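Local coordinates for designed helical repeat protein (Synthetic construct, PDB 5CWD), which is a de novo designed helical repeat protein with no assigned biological function, probably made to explore which repeat architectures can be built, at residues A[129-134]-A[167-172]. Numbering follows the deposited sequence.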
loop_
_atom_site.group_PDB
_atom_site.type_symbol
_atom_site.label_atom_id
_atom_site.label_comp_id
_atom_site.label_asym_id
_atom_site.label_seq_id
_atom_site.Cartn_x
_atom_site.Cartn_y
_atom_site.Cartn_z
ATOM N N THR A 129 4.402 -13.064 -6.529
ATOM C CA THR A 129 5.469 -12.156 -6.128
ATOM C C THR A 129 5.994 -11.385 -7.336
ATOM O O THR A 129 6.357 -10.210 -7.232
ATOM C CB THR A 129 6.627 -12.912 -5.459
ATOM O OG1 THR A 129 7.151 -13.892 -6.364
ATOM C CG2 THR A 129 6.151 -13.606 -4.192
ATOM N N LYS A 130 6.011 -12.051 -8.487
ATOM C CA LYS A 130 6.490 -11.443 -9.722
ATOM C C LYS A 130 5.655 -10.227 -10.107
ATOM O O LYS A 130 6.184 -9.127 -10.259
ATOM C CB LYS A 130 6.477 -12.471 -10.855
ATOM C CG LYS A 130 6.690 -11.888 -12.248
ATOM C CD LYS A 130 7.966 -11.067 -12.342
ATOM C CE LYS A 130 8.144 -10.487 -13.740
ATOM N NZ LYS A 130 9.360 -9.633 -13.849
ATOM N N GLU A 131 4.352 -10.432 -10.266
ATOM C CA GLU A 131 3.448 -9.355 -10.654
ATOM C C GLU A 131 3.492 -8.201 -9.659
ATOM O O GLU A 131 3.485 -7.034 -10.048
ATOM C CB GLU A 131 2.021 -9.881 -10.777
ATOM C CG GLU A 131 1.853 -10.952 -11.836
ATOM C CD GLU A 131 0.418 -11.423 -11.958
ATOM O OE1 GLU A 131 -0.410 -11.023 -11.113
ATOM O OE2 GLU A 131 0.118 -12.191 -12.899
ATOM N N ALA A 132 3.534 -8.539 -8.375
ATOM C CA ALA A 132 3.603 -7.537 -7.319
ATOM C C ALA A 132 4.874 -6.712 -7.449
ATOM O O ALA A 132 4.835 -5.479 -7.472
ATOM C CB ALA A 132 3.545 -8.201 -5.963
ATOM N N ALA A 133 6.002 -7.408 -7.535
ATOM C CA ALA A 133 7.297 -6.761 -7.695
ATOM C C ALA A 133 7.306 -5.856 -8.923
ATOM O O ALA A 133 7.767 -4.712 -8.872
ATOM C CB ALA A 133 8.387 -7.803 -7.803
ATOM N N ARG A 134 6.783 -6.388 -10.022
ATOM C CA ARG A 134 6.731 -5.670 -11.289
ATOM C C ARG A 134 5.871 -4.416 -11.161
ATOM O O ARG A 134 6.242 -3.345 -11.643
ATOM C CB ARG A 134 6.189 -6.588 -12.384
ATOM C CG ARG A 134 6.447 -6.116 -13.801
ATOM C CD ARG A 134 5.985 -7.163 -14.799
ATOM N NE ARG A 134 5.735 -6.601 -16.123
ATOM C CZ ARG A 134 5.113 -7.249 -17.105
ATOM N NH1 ARG A 134 4.671 -8.486 -16.917
ATOM N NH2 ARG A 134 4.927 -6.658 -18.279
ATOM N N ALA A 167 12.168 -10.248 -3.938
ATOM C CA ALA A 167 11.442 -11.281 -4.668
ATOM C C ALA A 167 12.375 -12.372 -5.179
ATOM O O ALA A 167 11.941 -13.489 -5.460
ATOM C CB ALA A 167 10.679 -10.662 -5.822
ATOM N N GLY A 168 13.655 -12.043 -5.306
ATOM C CA GLY A 168 14.646 -13.012 -5.731
ATOM C C GLY A 168 14.547 -13.342 -7.206
ATOM O O GLY A 168 14.760 -14.487 -7.605
ATOM N N MET A 169 14.215 -12.339 -8.012
ATOM C CA MET A 169 14.188 -12.483 -9.465
ATOM C C MET A 169 14.899 -11.295 -10.109
ATOM O O MET A 169 14.268 -10.286 -10.422
ATOM C CB MET A 169 12.750 -12.603 -9.983
ATOM C CG MET A 169 11.739 -11.682 -9.321
ATOM S SD MET A 169 10.048 -12.222 -9.644
ATOM C CE MET A 169 9.962 -13.719 -8.662
ATOM N N PRO A 170 16.223 -11.420 -10.307
ATOM C CA PRO A 170 17.085 -10.322 -10.762
ATOM C C PRO A 170 16.607 -9.622 -12.026
ATOM O O PRO A 170 16.997 -8.482 -12.270
ATOM C CB PRO A 170 18.421 -11.020 -11.031
ATOM C CG PRO A 170 18.411 -12.206 -10.158
ATOM C CD PRO A 170 16.992 -12.663 -10.107
ATOM N N TRP A 171 15.778 -10.295 -12.813
ATOM C CA TRP A 171 15.398 -9.789 -14.125
ATOM C C TRP A 171 14.573 -8.507 -14.055
ATOM O O TRP A 171 14.397 -7.820 -15.062
ATOM C CB TRP A 171 14.630 -10.863 -14.886
ATOM C CG TRP A 171 15.439 -12.094 -15.092
ATOM C CD1 TRP A 171 15.185 -13.333 -14.593
ATOM C CD2 TRP A 171 16.653 -12.203 -15.843
ATOM N NE1 TRP A 171 16.161 -14.216 -14.992
ATOM C CE2 TRP A 171 17.074 -13.544 -15.761
ATOM C CE3 TRP A 171 17.421 -11.296 -16.581
ATOM C CZ2 TRP A 171 18.230 -14.001 -16.389
ATOM C CZ3 TRP A 171 18.568 -11.752 -17.203
ATOM C CH2 TRP A 171 18.961 -13.092 -17.103
ATOM N N LEU A 172 14.067 -8.186 -12.870
ATOM C CA LEU A 172 13.359 -6.930 -12.673
ATOM C C LEU A 172 14.319 -5.760 -12.859
ATOM O O LEU A 172 14.163 -4.957 -13.780
ATOM C CB LEU A 172 12.716 -6.889 -11.288
ATOM C CG LEU A 172 11.459 -7.747 -11.152
ATOM C CD1 LEU A 172 11.174 -8.043 -9.695
ATOM C CD2 LEU A 172 10.275 -7.047 -11.801
#
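A mainly apolar surface contact joins the N-terminal end of helix 129-147 to the loop after helix 150-167, within the last helix pair of the repeat array. G168, with positive phi, takes the backbone out of the final helix, and a type I beta turn from M169 to L172, with L172 N hydrogen-bonded to M169 O at 3.2 Å, brings L172 back against the neighbouring helix. A133 occupies the middle: its CB lies 3.4 Å from L172 CD1 and 4.2 Å from A167 CB. M169 reaches the helix start, with CE 3.6 Å from T129 OG1 and SD 3.6 Å from K130 CD, while K130 NZ comes within 3.4 Å of L172 CD2. An adjacent flank of this helix packs on the preceding repeat: A132 touches C118 and A122 of helix 108-125, and E131 forms a salt bridge with K88. No hydrogen bond joins the two segments, so their fit rests on van der Waals contact, in which even the lysine takes part without making a polar bond.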